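PDB 5EX2: peptidyl-prolyl cis-trans isomerase from Hirschia baltica, which probably catalyses the cis-trans isomerisation of peptidyl-prolyl bonds, acting as a periplasmic folding helper of the cyclophilin family. Local coordinates for residues I105-I110 with I129-D134; P41-N46 with N125-E130; R190-L195 with A230-N235. All blocks are in the same frame, centred on the assembly; numbering follows the deposited sequence. Where two conformers were deposited one is given.

Interaction 1 of 3, residues I105-I110 with I129-D134. With MG (magnesium ion), chain C.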
ATOM      1  N   ILE A 105       1.903  14.787  10.996  1.00 12.61           N
ATOM      2  CA  ILE A 105       1.708  13.370  10.715  1.00 17.43           C
ATOM      3  C   ILE A 105       2.402  12.601  11.819  1.00 14.44           C
ATOM      4  O   ILE A 105       3.626  12.466  11.833  1.00 15.88           O
ATOM      5  CB  ILE A 105       2.243  12.988   9.332  1.00 14.22           C
ATOM      6  CG1 ILE A 105       1.370  13.643   8.262  1.00 20.20           C
ATOM      7  CG2 ILE A 105       2.237  11.473   9.136  1.00 14.38           C
ATOM      8  CD1 ILE A 105       1.808  13.359   6.829  1.00 24.90           C
ATOM      9  N   VAL A 106       1.612  12.153  12.781  1.00 15.90           N
ATOM     10  CA  VAL A 106       2.106  11.508  13.984  1.00 13.66           C
ATOM     11  C   VAL A 106       1.974  10.008  13.856  1.00 13.69           C
ATOM     12  O   VAL A 106       0.909   9.487  13.538  1.00 15.41           O
ATOM     13  CB  VAL A 106       1.335  11.987  15.227  1.00 15.01           C
ATOM     14  CG1 VAL A 106       1.838  11.299  16.490  1.00 20.64           C
ATOM     15  CG2 VAL A 106       1.441  13.503  15.361  1.00 16.50           C
ATOM     16  N   LEU A 107       3.074   9.314  14.068  1.00 12.63           N
ATOM     17  CA  LEU A 107       3.072   7.870  14.021  1.00 12.13           C
ATOM     18  C   LEU A 107       2.610   7.286  15.324  1.00 15.22           C
ATOM     19  O   LEU A 107       2.969   7.761  16.394  1.00 15.25           O
ATOM     20  CB  LEU A 107       4.457   7.336  13.705  1.00 13.44           C
ATOM     21  CG  LEU A 107       5.145   7.938  12.486  1.00 11.59           C
ATOM     22  CD1 LEU A 107       6.426   7.173  12.201  1.00 13.63           C
ATOM     23  CD2 LEU A 107       4.241   7.898  11.297  1.00 10.54           C
ATOM     24  N   THR A 108       1.801   6.250  15.229  1.00 12.27           N
ATOM     25  CA  THR A 108       1.470   5.423  16.370  1.00 11.36           C
ATOM     26  C   THR A 108       2.591   4.429  16.532  1.00 11.66           C
ATOM     27  O   THR A 108       2.859   3.620  15.638  1.00 13.79           O
ATOM     28  CB  THR A 108       0.135   4.696  16.176  1.00 12.15           C
ATOM     29  OG1 THR A 108      -0.922   5.660  16.095  1.00 14.12           O
ATOM     30  CG2 THR A 108      -0.140   3.693  17.293  1.00 13.98           C
ATOM     31  N   VAL A 109       3.261   4.515  17.670  1.00 11.89           N
ATOM     32  CA  VAL A 109       4.345   3.605  17.985  1.00 13.42           C
ATOM     33  C   VAL A 109       3.791   2.263  18.426  1.00 14.53           C
ATOM     34  O   VAL A 109       2.647   2.160  18.886  1.00 19.02           O
ATOM     35  CB  VAL A 109       5.248   4.187  19.085  1.00 13.98           C
ATOM     36  CG1 VAL A 109       5.775   5.537  18.648  1.00 16.31           C
ATOM     37  CG2 VAL A 109       4.475   4.318  20.418  1.00 17.52           C
ATOM     38  N   ILE A 110       4.618   1.233  18.309  1.00 14.76           N
ATOM     39  CA  ILE A 110       4.239  -0.113  18.675  1.00 18.07           C
ATOM     40  C   ILE A 110       4.579  -0.383  20.134  1.00 20.82           C
ATOM     41  O   ILE A 110       3.790  -0.968  20.877  1.00 22.62           O
ATOM     42  CB  ILE A 110       4.938  -1.120  17.761  1.00 14.87           C
ATOM     43  CG1 ILE A 110       4.439  -0.933  16.325  1.00 18.28           C
ATOM     44  CG2 ILE A 110       4.673  -2.533  18.225  1.00 15.93           C
ATOM     45  CD1 ILE A 110       5.364  -1.481  15.273  1.00 17.26           C
ATOM     46  N   ILE A 129       5.145   2.760   8.593  1.00  8.69           N
ATOM     47  CA  ILE A 129       6.047   3.873   8.373  1.00  8.40           C
ATOM     48  C   ILE A 129       7.322   3.612   9.153  1.00  9.02           C
ATOM     49  O   ILE A 129       7.260   3.114  10.272  1.00 10.69           O
ATOM     50  CB  ILE A 129       5.439   5.217   8.826  1.00  9.90           C
ATOM     51  CG1 ILE A 129       4.088   5.476   8.152  1.00 11.09           C
ATOM     52  CG2 ILE A 129       6.417   6.367   8.578  1.00 10.43           C
ATOM     53  CD1 ILE A 129       4.180   5.778   6.679  1.00 11.08           C
ATOM     54  N   GLU A 130       8.466   3.888   8.536  1.00  7.83           N
ATOM     55  CA  GLU A 130       9.748   3.917   9.232  1.00  8.74           C
ATOM     56  C   GLU A 130      10.294   5.327   9.113  1.00  8.07           C
ATOM     57  O   GLU A 130      10.075   6.020   8.127  1.00  8.36           O
ATOM     58  CB  GLU A 130      10.734   2.889   8.656  1.00  8.00           C
ATOM     59  CG  GLU A 130      12.031   2.829   9.415  1.00 10.31           C
ATOM     60  CD  GLU A 130      12.898   1.660   9.027  1.00 11.62           C
ATOM     61  OE1 GLU A 130      12.707   1.085   7.933  1.00 12.74           O
ATOM     62  OE2 GLU A 130      13.775   1.322   9.829  1.00 15.07           O
ATOM     63  N   THR A 131      11.003   5.773  10.140  1.00  8.60           N
ATOM     64  CA  THR A 131      11.379   7.163  10.188  1.00  8.69           C
ATOM     65  C   THR A 131      12.676   7.388  10.908  1.00  8.35           C
ATOM     66  O   THR A 131      13.023   6.643  11.807  1.00  9.97           O
ATOM     67  CB  THR A 131      10.277   7.979  10.878  1.00  9.19           C
ATOM     68  OG1 THR A 131      10.533   9.377  10.760  1.00  9.03           O
ATOM     69  CG2 THR A 131      10.088   7.587  12.344  1.00 11.26           C
ATOM     70  N   ARG A 132      13.379   8.429  10.477  1.00  8.46           N
ATOM     71  CA  ARG A 132      14.426   9.026  11.288  1.00  8.86           C
ATOM     72  C   ARG A 132      13.759   9.687  12.494  1.00  8.91           C
ATOM     73  O   ARG A 132      12.548   9.908  12.517  1.00  9.06           O
ATOM     74  CB  ARG A 132      15.246  10.015  10.457  1.00  9.18           C
ATOM     75  CG  ARG A 132      15.821   9.409   9.189  1.00 11.66           C
ATOM     76  CD  ARG A 132      16.805   8.296   9.478  1.00 17.62           C
ATOM     77  NE  ARG A 132      18.044   8.813  10.041  1.00 18.07           N
ATOM     78  CZ  ARG A 132      19.090   8.061  10.367  1.00 22.06           C
ATOM     79  NH1 ARG A 132      19.066   6.746  10.165  1.00 19.75           N
ATOM     80  NH2 ARG A 132      20.172   8.628  10.867  1.00 19.84           N
ATOM     81  N   GLN A 133      14.539   9.966  13.525  1.00  9.19           N
ATOM     82  CA  GLN A 133      13.955  10.411  14.776  1.00  9.26           C
ATOM     83  C   GLN A 133      13.311  11.786  14.678  1.00  9.55           C
ATOM     84  O   GLN A 133      13.863  12.710  14.090  1.00 10.15           O
ATOM     85  CB  GLN A 133      15.031  10.409  15.865  1.00  9.74           C
ATOM     86  CG  GLN A 133      15.340   9.015  16.335  1.00 10.01           C
ATOM     87  CD  GLN A 133      14.202   8.369  17.091  1.00 11.33           C
ATOM     88  OE1 GLN A 133      13.211   9.028  17.450  1.00 14.03           O
ATOM     89  NE2 GLN A 133      14.339   7.087  17.360  1.00 13.88           N
ATOM     90  N   ASP A 134      12.150  11.925  15.312  1.00  9.42           N
ATOM     91  CA  ASP A 134      11.371  13.156  15.254  1.00 10.96           C
ATOM     92  C   ASP A 134      12.128  14.352  15.805  1.00 11.84           C
ATOM     93  O   ASP A 134      11.906  15.481  15.376  1.00 11.52           O
ATOM     94  CB  ASP A 134      10.063  12.965  16.023  1.00 13.19           C
ATOM     95  CG  ASP A 134       9.314  11.739  15.562  1.00 16.72           C
ATOM     96  OD1 ASP A 134       8.523  11.839  14.614  1.00 25.13           O
ATOM     97  OD2 ASP A 134       9.536  10.661  16.148  1.00 37.70           O
TER
HETATM   98 MG    MG C 301      12.294   9.926  19.448  1.00 10.48          MG
HETATM   99  O   HOH W   1       5.581  10.272  15.273  0.58 16.67           O
HETATM  100  O   HOH W   2      14.324   9.268  20.385  1.00 16.11           O
HETATM  101  O   HOH W   3      11.413   9.842  21.566  1.00 24.66           O
HETATM  102  O   HOH W   4      10.159  10.522  18.384  1.00 20.77           O
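Leu107, just ahead of the edge strand 108-109 in a five-stranded antiparallel sheet, meets Ile129 and Thr131 of strand 127-132, although strand 119-124 lies between the two in the sheet order. The contact therefore crosses one face of the sheet by side chains alone, and the alternation of strand 127-132 puts Ile129 and Thr131 on that same face. The isobutyl group of Leu107 crosses Ile129 at about a right angle. Leu107 CD1 lies 3.7 Å from Ile129 CG2, while Leu107 CD2 sits 3.8 Å from Ile129 CB, so the two methyls straddle the CB-CG2 branch. Thr131 runs past Leu107 in the opposite direction, and its CG2 comes to 3.7 Å from Leu107 CD1. The Thr131 rotamer explains this division of labour: with OG1 anti to the backbone N (chi1 -171°), the methyl faces the leucine and the hydroxyl is spent elsewhere. Thr131 OG1 donates to Arg132 O over 2.7 Å, in the carbonyl plane at a C=O...donor angle of 133°, and is also bonded to Ser147. An alanine in place of Leu107 would probably open a gap beside Ile129 and take from the Thr131 methyl one of its apolar neighbours. Farther along, Leu107 N donates to a water at 2.9 Å, which passes a weak bond to Asp134 OD1; that carboxylate also has Arg100 and Tyr120 as partners. Next to it, Gln133 OE1 binds the magnesium ion at 2.4 Å, the other ligands being Gln115, Glu135 and three waters. The leucine side chain meets carbon atoms alone across the contact, which makes that part nonpolar, while the polar and metal chemistry lies at Gln133 and Asp134.

Interaction 2 of 3, residues P41-N46 with N125-E130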
ATOM      1  N   PRO A  41      -1.335   9.127  -0.753  1.00 13.33           N
ATOM      2  CA  PRO A  41      -0.848  10.349  -1.401  1.00 12.39           C
ATOM      3  C   PRO A  41       0.175  11.116  -0.578  1.00 17.28           C
ATOM      4  O   PRO A  41       1.013  11.813  -1.151  1.00 17.49           O
ATOM      5  CB  PRO A  41      -2.109  11.202  -1.575  1.00 20.45           C
ATOM      6  CG  PRO A  41      -3.256  10.330  -1.320  1.00 18.11           C
ATOM      7  CD  PRO A  41      -2.800   9.110  -0.598  1.00 16.70           C
ATOM      8  N   GLU A  42       0.126  10.989   0.740  1.00 15.77           N
ATOM      9  CA  GLU A  42       1.052  11.723   1.580  1.00 15.23           C
ATOM     10  C   GLU A  42       2.447  11.080   1.537  1.00 14.82           C
ATOM     11  O   GLU A  42       3.442  11.725   1.869  1.00 17.04           O
ATOM     12  CB  GLU A  42       0.503  11.785   3.011  1.00 22.88           C
ATOM     13  CG  GLU A  42      -0.845  12.519   3.079  1.00 39.68           C
ATOM     14  CD  GLU A  42      -1.414  12.638   4.484  1.00 41.45           C
ATOM     15  OE1 GLU A  42      -2.094  11.687   4.927  1.00 41.62           O
ATOM     16  OE2 GLU A  42      -1.205  13.685   5.133  1.00 42.77           O
ATOM     17  N   ILE A  43       2.526   9.840   1.073  1.00 13.56           N
ATOM     18  CA  ILE A  43       3.772   9.088   1.048  1.00 13.40           C
ATOM     19  C   ILE A  43       4.458   9.191  -0.320  1.00 13.04           C
ATOM     20  O   ILE A  43       5.677   9.364  -0.410  1.00 16.56           O
ATOM     21  CB  ILE A  43       3.517   7.617   1.427  1.00 12.86           C
ATOM     22  CG1 ILE A  43       3.002   7.547   2.870  1.00 16.95           C
ATOM     23  CG2 ILE A  43       4.777   6.782   1.234  1.00 15.03           C
ATOM     24  CD1 ILE A  43       2.573   6.170   3.319  1.00 17.19           C
ATOM     25  N   ALA A  44       3.670   9.099  -1.384  1.00 11.62           N
ATOM     26  CA  ALA A  44       4.207   9.148  -2.739  1.00 13.10           C
ATOM     27  C   ALA A  44       3.215   9.847  -3.664  1.00 10.94           C
ATOM     28  O   ALA A  44       2.545   9.205  -4.460  1.00 11.24           O
ATOM     29  CB  ALA A  44       4.518   7.751  -3.224  1.00 13.62           C
ATOM     30  N   PRO A  45       3.104  11.181  -3.543  1.00 12.45           N
ATOM     31  CA  PRO A  45       2.042  11.897  -4.257  1.00 15.09           C
ATOM     32  C   PRO A  45       2.077  11.724  -5.774  1.00 12.65           C
ATOM     33  O   PRO A  45       1.030  11.534  -6.390  1.00 12.61           O
ATOM     34  CB  PRO A  45       2.291  13.365  -3.901  1.00 15.70           C
ATOM     35  CG  PRO A  45       3.644  13.428  -3.299  1.00 16.22           C
ATOM     36  CD  PRO A  45       3.921  12.082  -2.714  1.00 11.40           C
ATOM     37  N   ASN A  46       3.257  11.796  -6.382  1.00 13.61           N
ATOM     38  CA  ASN A  46       3.317  11.707  -7.839  1.00 14.49           C
ATOM     39  C   ASN A  46       3.053  10.293  -8.324  1.00 11.50           C
ATOM     40  O   ASN A  46       2.483  10.089  -9.390  1.00 11.18           O
ATOM     41  CB  ASN A  46       4.663  12.210  -8.347  1.00 14.96           C
ATOM     42  CG  ASN A  46       4.837  13.688  -8.113  1.00 20.13           C
ATOM     43  OD1 ASN A  46       3.897  14.466  -8.274  1.00 19.94           O
ATOM     44  ND2 ASN A  46       6.038  14.090  -7.727  1.00 22.61           N
ATOM     45  N   ASN A 125      -2.403   6.087   9.495  1.00 10.15           N
ATOM     46  CA  ASN A 125      -3.526   5.801   8.601  1.00 10.45           C
ATOM     47  C   ASN A 125      -3.486   4.384   8.073  1.00 10.17           C
ATOM     48  O   ASN A 125      -3.902   4.112   6.945  1.00 11.53           O
ATOM     49  CB  ASN A 125      -3.533   6.801   7.448  1.00 10.26           C
ATOM     50  CG  ASN A 125      -4.312   8.041   7.778  1.00 15.94           C
ATOM     51  OD1 ASN A 125      -4.702   8.252   8.921  1.00 16.24           O
ATOM     52  ND2 ASN A 125      -4.555   8.867   6.773  1.00 21.79           N
ATOM     53  N   GLY A 126      -3.004   3.471   8.899  1.00 10.19           N
ATOM     54  CA  GLY A 126      -2.966   2.068   8.542  1.00 10.11           C
ATOM     55  C   GLY A 126      -1.785   1.685   7.675  1.00 11.57           C
ATOM     56  O   GLY A 126      -1.637   0.511   7.319  1.00 11.59           O
ATOM     57  N   PHE A 127      -0.961   2.660   7.303  1.00  9.23           N
ATOM     58  CA  PHE A 127       0.245   2.386   6.538  1.00  8.13           C
ATOM     59  C   PHE A 127       1.410   2.197   7.488  1.00  8.07           C
ATOM     60  O   PHE A 127       1.539   2.940   8.470  1.00  8.57           O
ATOM     61  CB  PHE A 127       0.564   3.518   5.566  1.00  9.12           C
ATOM     62  CG  PHE A 127      -0.530   3.776   4.546  1.00  8.09           C
ATOM     63  CD1 PHE A 127      -0.684   2.945   3.449  1.00  8.98           C
ATOM     64  CD2 PHE A 127      -1.414   4.840   4.679  1.00  9.61           C
ATOM     65  CE1 PHE A 127      -1.679   3.165   2.506  1.00 10.66           C
ATOM     66  CE2 PHE A 127      -2.417   5.049   3.724  1.00 11.24           C
ATOM     67  CZ  PHE A 127      -2.533   4.219   2.650  1.00 10.24           C
ATOM     68  N   PRO A 128       2.283   1.223   7.203  1.00  7.90           N
ATOM     69  CA  PRO A 128       3.491   1.091   8.003  1.00  7.94           C
ATOM     70  C   PRO A 128       4.451   2.199   7.609  1.00  8.26           C
ATOM     71  O   PRO A 128       4.580   2.531   6.427  1.00  8.43           O
ATOM     72  CB  PRO A 128       4.006  -0.290   7.623  1.00  8.39           C
ATOM     73  CG  PRO A 128       3.566  -0.451   6.188  1.00  8.69           C
ATOM     74  CD  PRO A 128       2.247   0.255   6.093  1.00  8.43           C
ATOM     75  N   ILE A 129       5.145   2.760   8.593  1.00  8.69           N
ATOM     76  CA  ILE A 129       6.047   3.873   8.373  1.00  8.40           C
ATOM     77  C   ILE A 129       7.322   3.612   9.153  1.00  9.02           C
ATOM     78  O   ILE A 129       7.260   3.114  10.272  1.00 10.69           O
ATOM     79  CB  ILE A 129       5.439   5.217   8.826  1.00  9.90           C
ATOM     80  CG1 ILE A 129       4.088   5.476   8.152  1.00 11.09           C
ATOM     81  CG2 ILE A 129       6.417   6.367   8.578  1.00 10.43           C
ATOM     82  CD1 ILE A 129       4.180   5.778   6.679  1.00 11.08           C
ATOM     83  N   GLU A 130       8.466   3.888   8.536  1.00  7.83           N
ATOM     84  CA  GLU A 130       9.748   3.917   9.232  1.00  8.74           C
ATOM     85  C   GLU A 130      10.294   5.327   9.113  1.00  8.07           C
ATOM     86  O   GLU A 130      10.075   6.020   8.127  1.00  8.36           O
ATOM     87  CB  GLU A 130      10.734   2.889   8.656  1.00  8.00           C
ATOM     88  CG  GLU A 130      12.031   2.829   9.415  1.00 10.31           C
ATOM     89  CD  GLU A 130      12.898   1.660   9.027  1.00 11.62           C
ATOM     90  OE1 GLU A 130      12.707   1.085   7.933  1.00 12.74           O
ATOM     91  OE2 GLU A 130      13.775   1.322   9.829  1.00 15.07           O
TER
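Glu42 approaches Asn125 with its carboxylate, the two side chains crossing at about a right angle and their flat ends tilted 54° apart. Glu42 OE1 remains 4.2 Å from Asn125 ND2, a loose approach; Glu42 OE1 has its hydrogen bond with the hydroxyl of Tyr124, the residue just before the second segment. Ile43 carries the buried part of the contact. Its CG1 stands beside the backbone N (chi1 -64°) and CD1 continues anti to CA (chi2 174°), an extended branch that delivers a single methyl to the opposing strand. There Ile43 CD1 meets Ile129 CD1 tip to tip at 3.7 Å. Ile43 CD1 also comes within 4.0 Å of Phe127 CB, so it is wedged where the aromatic side chain leaves the backbone, and the ring beyond goes on to pack against Arg190. In fold terms, the isoleucine lies on the connection between strand 33-39 of the closed eight-stranded cyclophilin barrel and helix 45-57. Its partners belong to the antiparallel hairpin of strands 119-124 and 127-132, whose tight turn is made by Asn125 and Gly126, both with positive phi, as in a type I' turn. After Ile43 the first segment turns away from the hairpin: Ala44 takes the N-cap position, and helix 45-57 then leads off, with Asn46 N hydrogen-bonded to Glu95 OE2.

Interaction 3 of 3, residues R190-L195 with A230-N235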
ATOM      1  N   ARG A 190      -1.259   0.151  -0.314  1.00  6.87           N
ATOM      2  CA  ARG A 190      -1.348  -1.000   0.544  1.00  6.62           C
ATOM      3  C   ARG A 190      -2.586  -1.815   0.218  1.00  5.96           C
ATOM      4  O   ARG A 190      -3.632  -1.241  -0.011  1.00  8.15           O
ATOM      5  CB  ARG A 190      -1.376  -0.539   2.001  1.00  8.67           C
ATOM      6  CG  ARG A 190      -1.349  -1.651   2.957  1.00  7.74           C
ATOM      7  CD  ARG A 190      -1.335  -1.131   4.359  1.00  7.82           C
ATOM      8  NE  ARG A 190      -2.610  -0.602   4.827  1.00  9.72           N
ATOM      9  CZ  ARG A 190      -3.592  -1.351   5.306  1.00  8.84           C
ATOM     10  NH1 ARG A 190      -3.479  -2.673   5.316  1.00 11.34           N
ATOM     11  NH2 ARG A 190      -4.684  -0.779   5.784  1.00  9.72           N
ATOM     12  N   MET A 191      -2.457  -3.139   0.236  1.00  6.57           N
ATOM     13  CA  MET A 191      -3.586  -4.041  -0.019  1.00  7.74           C
ATOM     14  C   MET A 191      -4.433  -4.177   1.226  1.00  7.59           C
ATOM     15  O   MET A 191      -4.060  -4.873   2.168  1.00 10.35           O
ATOM     16  CB  MET A 191      -3.077  -5.416  -0.467  1.00  8.23           C
ATOM     17  CG  MET A 191      -2.297  -5.359  -1.777  1.00  7.45           C
ATOM     18  SD  MET A 191      -1.708  -6.949  -2.355  1.00 10.94           S
ATOM     19  CE  MET A 191      -0.092  -7.025  -1.617  1.00 14.26           C
ATOM     20  N   LEU A 192      -5.562  -3.480   1.243  1.00  7.94           N
ATOM     21  CA  LEU A 192      -6.516  -3.579   2.337  1.00  8.71           C
ATOM     22  C   LEU A 192      -7.067  -4.986   2.467  1.00  9.61           C
ATOM     23  O   LEU A 192      -7.229  -5.523   3.566  1.00  9.54           O
ATOM     24  CB  LEU A 192      -7.664  -2.604   2.120  1.00  9.90           C
ATOM     25  CG  LEU A 192      -7.300  -1.134   1.965  1.00 10.33           C
ATOM     26  CD1 LEU A 192      -8.565  -0.296   1.963  1.00 12.55           C
ATOM     27  CD2 LEU A 192      -6.372  -0.674   3.082  1.00 12.45           C
ATOM     28  N   GLU A 193      -7.372  -5.567   1.312  0.72  8.85           N
ATOM     29  CA  GLU A 193      -7.817  -6.943   1.195  0.72 10.52           C
ATOM     30  C   GLU A 193      -7.127  -7.466  -0.038  0.72  8.91           C
ATOM     31  O   GLU A 193      -6.906  -6.715  -0.991  0.72  9.84           O
ATOM     32  CB  GLU A 193      -9.345  -7.056   1.087  0.72 12.54           C
ATOM     33  CG  GLU A 193     -10.054  -7.009   2.433  0.72 16.51           C
ATOM     34  CD  GLU A 193     -11.557  -7.273   2.346  0.72 19.98           C
ATOM     35  OE1 GLU A 193     -12.044  -7.734   1.284  0.72 15.09           O
ATOM     36  OE2 GLU A 193     -12.258  -7.025   3.352  0.72 13.05           O
ATOM     37  N   GLY A 194      -6.747  -8.732  -0.004  1.00 11.47           N
ATOM     38  CA  GLY A 194      -6.137  -9.371  -1.149  1.00 11.50           C
ATOM     39  C   GLY A 194      -4.665  -9.718  -1.021  1.00 11.25           C
ATOM     40  O   GLY A 194      -4.075 -10.192  -1.972  1.00 10.98           O
ATOM     41  N   LEU A 195      -4.055  -9.498   0.138  1.00  9.30           N
ATOM     42  CA  LEU A 195      -2.704  -9.997   0.333  1.00  9.79           C
ATOM     43  C   LEU A 195      -2.653 -11.497   0.077  1.00 10.35           C
ATOM     44  O   LEU A 195      -1.694 -11.992  -0.527  1.00 10.01           O
ATOM     45  CB  LEU A 195      -2.200  -9.687   1.736  1.00 10.14           C
ATOM     46  CG  LEU A 195      -0.834 -10.287   2.116  1.00  8.14           C
ATOM     47  CD1 LEU A 195       0.245  -9.916   1.136  1.00  9.86           C
ATOM     48  CD2 LEU A 195      -0.420  -9.857   3.516  1.00 10.59           C
ATOM     49  N   ALA A 230     -14.748   0.946   2.082  1.00 12.47           N
ATOM     50  CA  ALA A 230     -13.635   0.410   2.858  1.00 12.32           C
ATOM     51  C   ALA A 230     -13.361   1.244   4.098  1.00  9.57           C
ATOM     52  O   ALA A 230     -13.524   2.466   4.095  1.00 10.64           O
ATOM     53  CB  ALA A 230     -12.383   0.324   1.991  1.00 12.05           C
ATOM     54  N   TRP A 231     -12.962   0.555   5.150  1.00 10.53           N
ATOM     55  CA  TRP A 231     -12.567   1.206   6.388  1.00  9.07           C
ATOM     56  C   TRP A 231     -11.276   0.583   6.851  1.00  9.47           C
ATOM     57  O   TRP A 231     -11.033  -0.605   6.633  1.00  9.83           O
ATOM     58  CB  TRP A 231     -13.637   1.066   7.483  1.00 14.96           C
ATOM     59  CG  TRP A 231     -14.809   2.016   7.403  1.00 16.16           C
ATOM     60  CD1 TRP A 231     -14.956   3.222   8.058  1.00 13.35           C
ATOM     61  CD2 TRP A 231     -16.019   1.810   6.680  1.00 19.49           C
ATOM     62  NE1 TRP A 231     -16.180   3.773   7.763  1.00 21.05           N
ATOM     63  CE2 TRP A 231     -16.849   2.929   6.913  1.00 12.96           C
ATOM     64  CE3 TRP A 231     -16.474   0.796   5.843  1.00 16.44           C
ATOM     65  CZ2 TRP A 231     -18.109   3.053   6.343  1.00 17.05           C
ATOM     66  CZ3 TRP A 231     -17.722   0.917   5.277  1.00 18.65           C
ATOM     67  CH2 TRP A 231     -18.529   2.042   5.524  1.00 22.65           C
ATOM     68  N   VAL A 232     -10.459   1.399   7.500  1.00  7.47           N
ATOM     69  CA  VAL A 232      -9.180   0.978   8.062  1.00  8.10           C
ATOM     70  C   VAL A 232      -9.194   1.374   9.515  1.00  8.59           C
ATOM     71  O   VAL A 232      -9.573   2.493   9.854  1.00  9.41           O
ATOM     72  CB  VAL A 232      -7.993   1.625   7.324  1.00  7.87           C
ATOM     73  CG1 VAL A 232      -6.669   1.255   7.974  1.00  8.59           C
ATOM     74  CG2 VAL A 232      -8.011   1.238   5.876  1.00  9.01           C
ATOM     75  N   MET A 233      -8.818   0.453  10.380  1.00  6.68           N
ATOM     76  CA  MET A 233      -8.774   0.743  11.807  1.00  7.72           C
ATOM     77  C   MET A 233      -7.833   1.922  12.072  1.00  8.60           C
ATOM     78  O   MET A 233      -6.796   2.075  11.448  1.00  8.85           O
ATOM     79  CB  MET A 233      -8.339  -0.498  12.588  1.00  8.54           C
ATOM     80  CG  MET A 233      -8.304  -0.306  14.124  1.00  8.05           C
ATOM     81  SD  MET A 233      -8.007  -1.828  14.998  1.00  8.74           S
ATOM     82  CE  MET A 233      -9.580  -2.667  14.823  1.00 10.45           C
ATOM     83  N   ARG A 234      -8.249   2.791  12.984  1.00  7.71           N
ATOM     84  CA  ARG A 234      -7.465   3.949  13.379  1.00  8.19           C
ATOM     85  C   ARG A 234      -6.365   3.522  14.345  1.00  9.00           C
ATOM     86  O   ARG A 234      -6.640   2.943  15.393  1.00  9.01           O
ATOM     87  CB  ARG A 234      -8.359   5.014  14.022  1.00  9.44           C
ATOM     88  CG  ARG A 234      -9.239   5.731  13.016  1.00 10.03           C
ATOM     89  CD  ARG A 234      -9.979   6.932  13.589  1.00 12.55           C
ATOM     90  NE  ARG A 234     -10.838   7.563  12.582  1.00 18.79           N
ATOM     91  CZ  ARG A 234     -10.416   8.375  11.611  1.00 21.68           C
ATOM     92  NH1 ARG A 234      -9.129   8.674  11.477  1.00 15.75           N
ATOM     93  NH2 ARG A 234     -11.289   8.891  10.756  1.00 21.56           N
ATOM     94  N   ASN A 235      -5.117   3.768  13.962  1.00 10.06           N
ATOM     95  CA  ASN A 235      -4.001   3.298  14.749  1.00  9.19           C
ATOM     96  C   ASN A 235      -3.945   3.996  16.087  1.00  9.57           C
ATOM     97  O   ASN A 235      -3.443   3.421  17.033  1.00 10.05           O
ATOM     98  CB  ASN A 235      -2.696   3.500  13.984  1.00  8.67           C
ATOM     99  CG  ASN A 235      -2.692   2.776  12.630  1.00 10.80           C
ATOM    100  OD1 ASN A 235      -2.645   3.417  11.587  1.00 10.92           O
ATOM    101  ND2 ASN A 235      -2.695   1.454  12.653  1.00  9.73           N
TER
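The guanidinium group of Arg190 has Leu192 CD2 over one face, 3.2 Å above the plane and offset toward the rim, while Val232 CG1 meets it at the edge, close to the plane and 3.6 Å from Arg190 NH2. This packing sits where the chain turns a corner at Leu192, following barrel strand 187-191. Leu192 and Glu193 both face Tyr36, which makes a classic beta bulge against the neighbouring barrel strand 33-39. Across from it lies strand 229-233, the middle strand of a separate three-stranded antiparallel sheet. Arg190 starts out extended, with CG anti to the backbone N (chi1 -175°), and then bends at chi3 (75°), which turns its charged end toward Val232. The buried NH1 and NH2 are satisfied by hydrogen bonds to Gln258 and Ser261, and the valine adds apolar contact at the edge. Leu192 crosses Val232 at about a right angle, its CD2 lying 3.8 Å from Val232 CG2; that one methyl therefore touches both the guanidinium and the valine. The other branch of the leucine reaches a second residue on the same side of the strand, with Leu192 CD1 3.9 Å from Ala230 CB.

All three contacts are mainly buried, yet they differ in place: interaction 1 is centred about 17 Å from the chain centre, interactions 2 and 3 about 8 and 9 Å. Interactions 1 and 2 share strand 127-132 and use Ile129 from two directions, for the sheet's own edge and for the approach to helix 45-57. Interaction 3 instead joins the barrel to the three-stranded sheet, and a hydrogen bond from Gly126 N to Asn235 OD1 (2.7 Å) links it to interaction 2. Methyl packing is common to all; the polar surroundings vary, with metal and water beside interaction 1, an exposed carboxylate beside interaction 2, and a buried guanidinium within interaction 3.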